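PDB 2YNQ: ESSB from Geobacillus thermodenitrificans, which is an integral membrane component of the type VII secretion system, represented here by its extracellular domain, and probably forms part of the secretion machinery. Local coordinates for residues 7-18 / 30-40; 75-83 / 92-101. One frame throughout, in Å; residues are numbered along the deposited sequence.

Interaction 1. Residues 7-18 / 30-40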
loop_
_atom_site.group_PDB
_atom_site.type_symbol
_atom_site.label_atom_id
_atom_site.label_comp_id
_atom_site.label_asym_id
_atom_site.label_seq_id
_atom_site.Cartn_x
_atom_site.Cartn_y
_atom_site.Cartn_z
ATOM N N PRO D 7 -18.777 -24.521 -13.014
ATOM C CA PRO D 7 -17.551 -23.697 -13.045
ATOM C C PRO D 7 -17.124 -23.134 -11.686
ATOM O O PRO D 7 -15.931 -22.997 -11.419
ATOM C CB PRO D 7 -17.915 -22.556 -14.004
ATOM C CG PRO D 7 -19.403 -22.509 -14.003
ATOM C CD PRO D 7 -19.840 -23.933 -13.850
ATOM N N LYS D 8 -18.098 -22.831 -10.834
ATOM C CA LYS D 8 -17.838 -22.341 -9.484
ATOM C C LYS D 8 -17.112 -23.405 -8.659
ATOM O O LYS D 8 -16.008 -23.169 -8.152
ATOM C CB LYS D 8 -19.156 -21.972 -8.821
ATOM C CG LYS D 8 -19.066 -21.688 -7.350
ATOM C CD LYS D 8 -19.248 -20.202 -7.100
ATOM C CE LYS D 8 -20.314 -19.984 -6.045
ATOM N NZ LYS D 8 -21.117 -18.783 -6.343
ATOM N N GLN D 9 -17.752 -24.569 -8.552
ATOM C CA GLN D 9 -17.209 -25.766 -7.906
ATOM C C GLN D 9 -15.736 -25.956 -8.255
ATOM O O GLN D 9 -14.899 -26.152 -7.373
ATOM C CB GLN D 9 -18.051 -26.988 -8.335
ATOM C CG GLN D 9 -17.654 -28.353 -7.771
ATOM C CD GLN D 9 -18.654 -29.478 -8.149
ATOM O OE1 GLN D 9 -19.834 -29.448 -7.761
ATOM N NE2 GLN D 9 -18.172 -30.472 -8.899
ATOM N N GLU D 10 -15.428 -25.859 -9.541
ATOM C CA GLU D 10 -14.069 -26.043 -10.074
ATOM C C GLU D 10 -13.073 -24.926 -9.684
ATOM O O GLU D 10 -11.910 -25.207 -9.374
ATOM C CB GLU D 10 -14.097 -26.217 -11.597
ATOM C CG GLU D 10 -14.796 -27.497 -12.068
ATOM C CD GLU D 10 -14.915 -27.601 -13.602
ATOM O OE1 GLU D 10 -14.844 -26.553 -14.310
ATOM O OE2 GLU D 10 -15.102 -28.735 -14.106
ATOM N N ALA D 11 -13.528 -23.674 -9.700
ATOM C CA ALA D 11 -12.687 -22.525 -9.334
ATOM C C ALA D 11 -12.259 -22.576 -7.872
ATOM O O ALA D 11 -11.127 -22.217 -7.548
ATOM C CB ALA D 11 -13.406 -21.201 -9.635
ATOM N N TYR D 12 -13.170 -23.034 -7.007
ATOM C CA TYR D 12 -12.881 -23.286 -5.592
ATOM C C TYR D 12 -11.779 -24.320 -5.381
ATOM O O TYR D 12 -10.932 -24.140 -4.511
ATOM C CB TYR D 12 -14.133 -23.737 -4.841
ATOM C CG TYR D 12 -15.208 -22.682 -4.683
ATOM C CD1 TYR D 12 -14.969 -21.342 -5.005
ATOM C CD2 TYR D 12 -16.472 -23.031 -4.222
ATOM C CE1 TYR D 12 -15.961 -20.386 -4.867
ATOM C CE2 TYR D 12 -17.468 -22.087 -4.072
ATOM C CZ TYR D 12 -17.205 -20.766 -4.394
ATOM O OH TYR D 12 -18.199 -19.831 -4.235
ATOM N N ILE D 13 -11.804 -25.400 -6.164
ATOM C CA ILE D 13 -10.790 -26.429 -6.076
ATOM C C ILE D 13 -9.496 -25.819 -6.591
ATOM O O ILE D 13 -8.438 -25.952 -5.971
ATOM C CB ILE D 13 -11.170 -27.699 -6.898
ATOM C CG1 ILE D 13 -12.379 -28.431 -6.291
ATOM C CG2 ILE D 13 -9.965 -28.620 -7.113
ATOM C CD1 ILE D 13 -12.221 -28.896 -4.812
ATOM N N GLN D 14 -9.597 -25.124 -7.713
ATOM C CA GLN D 14 -8.430 -24.485 -8.309
ATOM C C GLN D 14 -7.775 -23.425 -7.402
ATOM O O GLN D 14 -6.550 -23.381 -7.289
ATOM C CB GLN D 14 -8.783 -23.927 -9.686
ATOM C CG GLN D 14 -7.641 -23.229 -10.397
ATOM C CD GLN D 14 -8.068 -22.706 -11.777
ATOM O OE1 GLN D 14 -8.771 -23.410 -12.531
ATOM N NE2 GLN D 14 -7.663 -21.464 -12.105
ATOM N N SER D 15 -8.578 -22.603 -6.731
ATOM C CA SER D 15 -8.012 -21.597 -5.834
ATOM C C SER D 15 -7.387 -22.230 -4.596
ATOM O O SER D 15 -6.425 -21.686 -4.043
ATOM C CB SER D 15 -9.036 -20.519 -5.446
ATOM O OG SER D 15 -10.015 -21.017 -4.571
ATOM N N THR D 16 -7.938 -23.369 -4.170
ATOM C CA THR D 16 -7.404 -24.092 -3.051
ATOM C C THR D 16 -6.027 -24.610 -3.441
ATOM O O THR D 16 -5.063 -24.439 -2.689
ATOM C CB THR D 16 -8.331 -25.233 -2.644
ATOM O OG1 THR D 16 -9.524 -24.673 -2.095
ATOM C CG2 THR D 16 -7.681 -26.135 -1.597
ATOM N N GLU D 17 -5.919 -25.203 -4.628
ATOM C CA GLU D 17 -4.642 -25.706 -5.095
ATOM C C GLU D 17 -3.567 -24.607 -5.165
ATOM O O GLU D 17 -2.393 -24.850 -4.885
ATOM C CB GLU D 17 -4.810 -26.419 -6.444
ATOM C CG GLU D 17 -3.501 -26.826 -7.109
ATOM C CD GLU D 17 -3.685 -27.749 -8.318
ATOM O OE1 GLU D 17 -4.820 -28.223 -8.577
ATOM O OE2 GLU D 17 -2.681 -28.014 -9.002
ATOM N N LEU D 18 -3.968 -23.406 -5.565
ATOM C CA LEU D 18 -3.014 -22.301 -5.713
ATOM C C LEU D 18 -2.683 -21.708 -4.352
ATOM O O LEU D 18 -1.518 -21.431 -4.064
ATOM C CB LEU D 18 -3.545 -21.236 -6.667
ATOM C CG LEU D 18 -3.761 -21.709 -8.108
ATOM C CD1 LEU D 18 -4.778 -20.781 -8.737
ATOM C CD2 LEU D 18 -2.460 -21.754 -8.933
ATOM N N THR D 30 -8.264 -16.244 -10.286
ATOM C CA THR D 30 -9.187 -17.383 -10.361
ATOM C C THR D 30 -10.585 -17.006 -9.877
ATOM O O THR D 30 -11.584 -17.463 -10.424
ATOM C CB THR D 30 -8.639 -18.588 -9.574
ATOM O OG1 THR D 30 -7.443 -19.031 -10.215
ATOM C CG2 THR D 30 -9.640 -19.750 -9.529
ATOM N N LEU D 31 -10.641 -16.131 -8.881
ATOM C CA LEU D 31 -11.877 -15.872 -8.188
ATOM C C LEU D 31 -12.492 -14.540 -8.536
ATOM O O LEU D 31 -13.536 -14.197 -7.999
ATOM C CB LEU D 31 -11.664 -15.975 -6.687
ATOM C CG LEU D 31 -11.427 -17.393 -6.200
ATOM C CD1 LEU D 31 -11.179 -17.415 -4.711
ATOM C CD2 LEU D 31 -12.593 -18.334 -6.594
ATOM N N GLU D 32 -11.875 -13.801 -9.458
ATOM C CA GLU D 32 -12.254 -12.415 -9.694
ATOM C C GLU D 32 -13.696 -12.211 -10.178
ATOM O O GLU D 32 -14.311 -11.205 -9.843
ATOM C CB GLU D 32 -11.254 -11.739 -10.624
ATOM C CG GLU D 32 -11.323 -12.215 -12.057
ATOM C CD GLU D 32 -10.134 -11.766 -12.904
ATOM O OE1 GLU D 32 -9.311 -10.942 -12.417
ATOM O OE2 GLU D 32 -10.032 -12.263 -14.058
ATOM N N ASP D 33 -14.248 -13.154 -10.937
ATOM C CA ASP D 33 -15.617 -13.006 -11.436
ATOM C C ASP D 33 -16.685 -13.433 -10.442
ATOM O O ASP D 33 -17.871 -13.464 -10.782
ATOM C CB ASP D 33 -15.809 -13.785 -12.734
ATOM C CG ASP D 33 -14.946 -13.256 -13.865
ATOM O OD1 ASP D 33 -14.682 -12.035 -13.898
ATOM O OD2 ASP D 33 -14.524 -14.069 -14.723
ATOM N N TYR D 34 -16.267 -13.766 -9.227
ATOM C CA TYR D 34 -17.160 -14.365 -8.247
ATOM C C TYR D 34 -17.450 -13.422 -7.075
ATOM O O TYR D 34 -16.555 -12.702 -6.617
ATOM C CB TYR D 34 -16.580 -15.694 -7.733
ATOM C CG TYR D 34 -16.449 -16.757 -8.812
ATOM C CD1 TYR D 34 -17.568 -17.426 -9.284
ATOM C CD2 TYR D 34 -15.205 -17.078 -9.375
ATOM C CE1 TYR D 34 -17.458 -18.378 -10.274
ATOM C CE2 TYR D 34 -15.091 -18.024 -10.367
ATOM C CZ TYR D 34 -16.221 -18.671 -10.811
ATOM O OH TYR D 34 -16.150 -19.630 -11.782
ATOM N N ALA D 35 -18.695 -13.462 -6.594
ATOM C CA ALA D 35 -19.152 -12.640 -5.484
ATOM C C ALA D 35 -18.662 -13.236 -4.191
ATOM O O ALA D 35 -18.935 -14.392 -3.910
ATOM C CB ALA D 35 -20.666 -12.542 -5.469
ATOM N N PRO D 36 -17.945 -12.444 -3.388
ATOM C CA PRO D 36 -17.351 -12.941 -2.149
ATOM C C PRO D 36 -18.378 -13.317 -1.083
ATOM O O PRO D 36 -18.109 -14.198 -0.276
ATOM C CB PRO D 36 -16.484 -11.759 -1.674
ATOM C CG PRO D 36 -17.044 -10.587 -2.334
ATOM C CD PRO D 36 -17.571 -11.042 -3.654
ATOM N N GLU D 37 -19.538 -12.666 -1.093
ATOM C CA GLU D 37 -20.551 -12.875 -0.071
ATOM C C GLU D 37 -21.133 -14.297 -0.144
ATOM O O GLU D 37 -21.596 -14.832 0.853
ATOM C CB GLU D 37 -21.664 -11.811 -0.165
ATOM C CG GLU D 37 -21.189 -10.336 -0.114
ATOM C CD GLU D 37 -20.575 -9.839 -1.446
ATOM O OE1 GLU D 37 -20.818 -10.430 -2.520
ATOM O OE2 GLU D 37 -19.825 -8.839 -1.435
ATOM N N ASP D 38 -21.100 -14.914 -1.319
ATOM C CA ASP D 38 -21.642 -16.261 -1.440
ATOM C C ASP D 38 -20.604 -17.387 -1.344
ATOM O O ASP D 38 -20.950 -18.563 -1.437
ATOM C CB ASP D 38 -22.480 -16.432 -2.713
ATOM C CG ASP D 38 -23.612 -17.430 -2.505
ATOM O OD1 ASP D 38 -24.405 -17.186 -1.554
ATOM O OD2 ASP D 38 -23.684 -18.463 -3.239
ATOM N N MET D 39 -19.342 -17.028 -1.162
ATOM C CA MET D 39 -18.293 -18.018 -1.076
ATOM C C MET D 39 -18.360 -18.804 0.228
ATOM O O MET D 39 -18.719 -18.250 1.268
ATOM C CB MET D 39 -16.944 -17.322 -1.187
ATOM C CG MET D 39 -16.550 -17.006 -2.597
ATOM S SD MET D 39 -15.091 -15.963 -2.654
ATOM C CE MET D 39 -15.039 -15.621 -4.416
ATOM N N PRO D 40 -18.002 -20.094 0.195
ATOM C CA PRO D 40 -17.811 -20.783 1.459
ATOM C C PRO D 40 -16.713 -20.097 2.280
ATOM O O PRO D 40 -15.763 -19.508 1.729
ATOM C CB PRO D 40 -17.353 -22.169 1.024
ATOM C CG PRO D 40 -17.949 -22.325 -0.345
ATOM C CD PRO D 40 -17.772 -20.985 -0.948
#

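Interaction 2. Residues 75-83 / 92-101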
loop_
_atom_site.group_PDB
_atom_site.type_symbol
_atom_site.label_atom_id
_atom_site.label_comp_id
_atom_site.label_asym_id
_atom_site.label_seq_id
_atom_site.Cartn_x
_atom_site.Cartn_y
_atom_site.Cartn_z
ATOM N N GLU D 75 -16.383 -13.249 9.224
ATOM C CA GLU D 75 -16.691 -13.014 7.818
ATOM C C GLU D 75 -16.486 -11.541 7.390
ATOM O O GLU D 75 -15.934 -11.280 6.315
ATOM C CB GLU D 75 -18.129 -13.473 7.507
ATOM C CG GLU D 75 -18.514 -13.387 6.029
ATOM C CD GLU D 75 -19.990 -13.735 5.743
ATOM O OE1 GLU D 75 -20.809 -13.816 6.697
ATOM O OE2 GLU D 75 -20.333 -13.906 4.545
ATOM N N GLN D 76 -16.925 -10.600 8.224
ATOM C CA GLN D 76 -16.884 -9.177 7.890
ATOM C C GLN D 76 -15.486 -8.650 7.613
ATOM O O GLN D 76 -15.284 -7.878 6.671
ATOM C CB GLN D 76 -17.530 -8.356 8.984
ATOM C CG GLN D 76 -19.036 -8.497 9.056
ATOM C CD GLN D 76 -19.580 -7.876 10.325
ATOM O OE1 GLN D 76 -20.576 -7.141 10.296
ATOM N NE2 GLN D 76 -18.912 -8.148 11.456
ATOM N N TYR D 77 -14.521 -9.090 8.411
ATOM C CA TYR D 77 -13.121 -8.746 8.204
ATOM C C TYR D 77 -12.579 -9.289 6.899
ATOM O O TYR D 77 -11.806 -8.608 6.214
ATOM C CB TYR D 77 -12.260 -9.195 9.379
ATOM C CG TYR D 77 -12.380 -8.283 10.579
ATOM C CD1 TYR D 77 -11.597 -7.126 10.674
ATOM C CD2 TYR D 77 -13.293 -8.561 11.618
ATOM C CE1 TYR D 77 -11.712 -6.270 11.771
ATOM C CE2 TYR D 77 -13.408 -7.699 12.729
ATOM C CZ TYR D 77 -12.608 -6.558 12.782
ATOM O OH TYR D 77 -12.677 -5.698 13.858
ATOM N N MET D 78 -13.002 -10.493 6.542
ATOM C CA MET D 78 -12.618 -11.070 5.271
ATOM C C MET D 78 -13.204 -10.272 4.126
ATOM O O MET D 78 -12.501 -9.950 3.168
ATOM C CB MET D 78 -13.058 -12.535 5.199
ATOM C CG MET D 78 -12.280 -13.417 6.184
ATOM S SD MET D 78 -12.768 -15.152 6.092
ATOM C CE MET D 78 -11.903 -15.816 7.510
ATOM N N LEU D 79 -14.482 -9.914 4.240
ATOM C CA LEU D 79 -15.144 -9.126 3.213
ATOM C C LEU D 79 -14.507 -7.758 3.078
ATOM O O LEU D 79 -14.286 -7.288 1.958
ATOM C CB LEU D 79 -16.646 -9.008 3.488
ATOM C CG LEU D 79 -17.419 -10.326 3.329
ATOM C CD1 LEU D 79 -18.906 -10.212 3.813
ATOM C CD2 LEU D 79 -17.316 -10.845 1.888
ATOM N N TYR D 80 -14.182 -7.130 4.209
ATOM C CA TYR D 80 -13.483 -5.852 4.195
ATOM C C TYR D 80 -12.233 -5.929 3.313
ATOM O O TYR D 80 -12.069 -5.125 2.397
ATOM C CB TYR D 80 -13.080 -5.437 5.599
ATOM C CG TYR D 80 -12.213 -4.206 5.597
ATOM C CD1 TYR D 80 -12.782 -2.943 5.654
ATOM C CD2 TYR D 80 -10.815 -4.298 5.523
ATOM C CE1 TYR D 80 -11.987 -1.791 5.642
ATOM C CE2 TYR D 80 -10.014 -3.152 5.516
ATOM C CZ TYR D 80 -10.614 -1.900 5.570
ATOM O OH TYR D 80 -9.867 -0.737 5.564
ATOM N N TRP D 81 -11.361 -6.899 3.584
ATOM C CA TRP D 81 -10.097 -6.977 2.861
ATOM C C TRP D 81 -10.266 -7.360 1.403
ATOM O O TRP D 81 -9.498 -6.908 0.543
ATOM C CB TRP D 81 -9.099 -7.891 3.588
ATOM C CG TRP D 81 -8.565 -7.184 4.811
ATOM C CD1 TRP D 81 -8.858 -7.456 6.119
ATOM C CD2 TRP D 81 -7.697 -6.030 4.820
ATOM N NE1 TRP D 81 -8.213 -6.552 6.941
ATOM C CE2 TRP D 81 -7.481 -5.682 6.168
ATOM C CE3 TRP D 81 -7.073 -5.273 3.816
ATOM C CZ2 TRP D 81 -6.672 -4.597 6.544
ATOM C CZ3 TRP D 81 -6.268 -4.197 4.187
ATOM C CH2 TRP D 81 -6.075 -3.871 5.541
ATOM N N ILE D 82 -11.280 -8.171 1.114
ATOM C CA ILE D 82 -11.550 -8.544 -0.252
ATOM C C ILE D 82 -11.999 -7.302 -1.039
ATOM O O ILE D 82 -11.544 -7.075 -2.178
ATOM C CB ILE D 82 -12.602 -9.679 -0.345
ATOM C CG1 ILE D 82 -12.028 -10.997 0.204
ATOM C CG2 ILE D 82 -13.096 -9.825 -1.793
ATOM C CD1 ILE D 82 -13.079 -12.126 0.484
ATOM N N TYR D 83 -12.861 -6.484 -0.442
ATOM C CA TYR D 83 -13.279 -5.250 -1.138
ATOM C C TYR D 83 -12.169 -4.234 -1.257
ATOM O O TYR D 83 -12.073 -3.524 -2.276
ATOM C CB TYR D 83 -14.459 -4.564 -0.467
ATOM C CG TYR D 83 -15.709 -5.386 -0.367
ATOM C CD1 TYR D 83 -16.173 -6.152 -1.440
ATOM C CD2 TYR D 83 -16.459 -5.359 0.807
ATOM C CE1 TYR D 83 -17.351 -6.907 -1.317
ATOM C CE2 TYR D 83 -17.623 -6.086 0.937
ATOM C CZ TYR D 83 -18.062 -6.862 -0.127
ATOM O OH TYR D 83 -19.240 -7.563 0.043
ATOM N N ALA D 92 -15.906 -1.305 1.273
ATOM C CA ALA D 92 -15.040 -1.551 2.430
ATOM C C ALA D 92 -15.272 -0.510 3.536
ATOM O O ALA D 92 -15.286 -0.844 4.739
ATOM C CB ALA D 92 -13.588 -1.576 2.003
ATOM N N LEU D 93 -15.483 0.740 3.132
ATOM C CA LEU D 93 -15.785 1.801 4.085
ATOM C C LEU D 93 -17.052 1.519 4.882
ATOM O O LEU D 93 -17.059 1.671 6.099
ATOM C CB LEU D 93 -15.861 3.167 3.405
ATOM C CG LEU D 93 -16.256 4.390 4.251
ATOM C CD1 LEU D 93 -15.333 4.589 5.438
ATOM C CD2 LEU D 93 -16.304 5.655 3.401
ATOM N N GLU D 94 -18.122 1.094 4.228
ATOM C CA GLU D 94 -19.362 0.924 4.977
ATOM C C GLU D 94 -19.329 -0.366 5.822
ATOM O O GLU D 94 -19.971 -0.431 6.872
ATOM C CB GLU D 94 -20.601 1.061 4.075
ATOM C CG GLU D 94 -21.831 1.732 4.753
ATOM C CD GLU D 94 -21.574 3.166 5.256
ATOM O OE1 GLU D 94 -20.816 3.939 4.613
ATOM O OE2 GLU D 94 -22.149 3.524 6.307
ATOM N N LEU D 95 -18.552 -1.363 5.393
ATOM C CA LEU D 95 -18.285 -2.542 6.232
ATOM C C LEU D 95 -17.488 -2.169 7.479
ATOM O O LEU D 95 -17.828 -2.584 8.590
ATOM C CB LEU D 95 -17.520 -3.581 5.439
ATOM C CG LEU D 95 -17.485 -5.050 5.838
ATOM C CD1 LEU D 95 -18.777 -5.546 6.496
ATOM C CD2 LEU D 95 -17.272 -5.816 4.568
ATOM N N ALA D 96 -16.444 -1.363 7.289
ATOM C CA ALA D 96 -15.601 -0.921 8.393
ATOM C C ALA D 96 -16.436 -0.207 9.436
ATOM O O ALA D 96 -16.246 -0.401 10.645
ATOM C CB ALA D 96 -14.495 0.001 7.883
ATOM N N ARG D 97 -17.369 0.619 8.972
ATOM C CA ARG D 97 -18.217 1.348 9.893
ATOM C C ARG D 97 -19.158 0.416 10.663
ATOM O O ARG D 97 -19.395 0.615 11.859
ATOM C CB ARG D 97 -19.017 2.397 9.151
ATOM C CG ARG D 97 -18.202 3.507 8.520
ATOM C CD ARG D 97 -19.178 4.605 8.215
ATOM N NE ARG D 97 -18.747 5.548 7.195
ATOM C CZ ARG D 97 -17.936 6.576 7.417
ATOM N NH1 ARG D 97 -17.426 6.774 8.635
ATOM N NH2 ARG D 97 -17.625 7.391 6.415
ATOM N N THR D 98 -19.677 -0.602 9.984
ATOM C CA THR D 98 -20.549 -1.576 10.622
ATOM C C THR D 98 -19.767 -2.315 11.706
ATOM O O THR D 98 -20.283 -2.549 12.795
ATOM C CB THR D 98 -21.087 -2.588 9.589
ATOM O OG1 THR D 98 -21.696 -1.880 8.509
ATOM C CG2 THR D 98 -22.117 -3.527 10.203
ATOM N N ILE D 99 -18.526 -2.676 11.383
ATOM C CA ILE D 99 -17.619 -3.376 12.287
ATOM C C ILE D 99 -17.220 -2.477 13.446
ATOM O O ILE D 99 -16.888 -2.949 14.524
ATOM C CB ILE D 99 -16.330 -3.793 11.526
ATOM C CG1 ILE D 99 -16.641 -4.853 10.475
ATOM C CG2 ILE D 99 -15.272 -4.342 12.465
ATOM C CD1 ILE D 99 -15.495 -5.041 9.474
ATOM N N GLU D 100 -17.257 -1.174 13.206
ATOM C CA GLU D 100 -16.797 -0.174 14.163
ATOM C C GLU D 100 -15.310 -0.354 14.501
ATOM O O GLU D 100 -14.905 -0.272 15.658
ATOM C CB GLU D 100 -17.672 -0.174 15.421
ATOM C CG GLU D 100 -19.148 0.033 15.116
ATOM C CD GLU D 100 -19.973 0.265 16.362
ATOM O OE1 GLU D 100 -20.314 -0.711 17.060
ATOM O OE2 GLU D 100 -20.286 1.432 16.636
ATOM N N ASP D 101 -14.507 -0.606 13.480
ATOM C CA ASP D 101 -13.072 -0.722 13.650
ATOM C C ASP D 101 -12.450 0.573 13.135
ATOM O O ASP D 101 -12.431 0.821 11.921
ATOM C CB ASP D 101 -12.547 -1.930 12.865
ATOM C CG ASP D 101 -11.071 -2.219 13.130
ATOM O OD1 ASP D 101 -10.230 -1.272 13.065
ATOM O OD2 ASP D 101 -10.763 -3.413 13.396
#

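Interaction 1. Residues 7-18 / 30-40
Y12 and P40 meet tightly: the proline CD lies 3.3 Å from Y12 CE2, and the ring is wedged in where the chain approaches the next helix. L31 CD2 comes up to the edge of the same ring, near its plane, at CD1, while M39 CG and CA lie against the phenol oxygen. That oxygen, Y12 OH, is buried by the contact and has no polar partner in the model. With an alanine here, P40 and M39 would probably lose the ring they pack against, leaving a gap between helix 7-19 and the segment leading to P40.

A11 carries the packing to Y34, its CB 3.7 Å from Y34 CE2. CG of Y34 stands anti to the carbonyl carbon (chi1 -64°), which lays the ring alongside helix 7-19, and K8 CD slides past CD1, running the opposite way to the tyrosine. The two segments run in opposite senses, as in a helical hairpin: S15 lies opposite T30 of helix 24-31, and K8 opposite Y34 in the turn. T30 is a knob in a hole made by A11, Q14, S15 and L18; its CG2 reaches down to A11 O at 3.5 Å. L31 CD1 sits 3.8 Å from S15 OG, a hydroxyl bonded to E46 of helix 41-53.

The solvent side, where Q14 and D38 are exposed, is looser. Q14, fully extended, brings NE2 to T30 OG1 at 3.1 Å, but the N-H...O angle is only 134° and the bond weak; OG1 also bonds to D26 O. At the other end, K8 NZ and D38 OD2 stay 4.0 Å apart, too far for a salt bridge, and since K8 is modelled in two conformers, even that attraction is doubtful.

Interaction 2. Residues 75-83 / 92-101
L95 pushes into helix 75-83 as a knob among Q76, L79, Y80 and Y83. Its CB points at the facing helix, and with CG anti to the backbone N (chi1 -160°) the branch is carried on to Q76 O, 3.7 Å from CG. There the tip divides. CD1 goes to the aliphatic part of Q76, 3.9 Å from Q76 CG; CD2 goes deeper, 3.4 Å from L79 CB and just as near Y80 N, and also meets the edge of the Y83 ring at CE2.

One turn on, I99 slides past Q76 and lays CG2 3.2 Å from Y77 OH. Y77 OH donates to D101 OD2 over 3.0 Å, and OD2 accepts through its anti lone pair, the one away from the other oxygen. The carboxylate lies at the ring's edge, the two planes 74° apart, and OD2 takes a second bond from S66. Helix 89-99 ends in a Schellman motif closed by weak bonds, E100 having positive phi, which brings D101 round to Y77.

The helices are antiparallel, 155° between directions, with axes 8.9 Å apart. A92 and A96, both small, let the Y80 ring in, and its OH bonds to L104 O. Helix 102-118 thus packs against this pair, with D101 at its N-cap, OD1 making a weak hydrogen bond to L104 N, while M78, W81 and I82 turn to helix 41-53.

Both contacts are partly buried: interaction 1, its centre about 18 Å from that of the chain, lies toward the surface, 4 of its 13 touching residues exposed; interaction 2, at about 7 Å, is nearer the core, with 5 of 11 buried, in a fold of helices and loops without strands. 75-83 / 92-101 is a true helix pair, whereas 7-18 / 30-40 sets a helix mostly against loop and turn. The inner contact has one sound phenol-carboxylate hydrogen bond; the outer, a weak amide bond and an unmet phenol. P36 joins them, packing on L79, I82 and Y83. Helix 41-53 touches both, meeting Y12 and M39 of interaction 1 and M78, W81 and I82 of interaction 2.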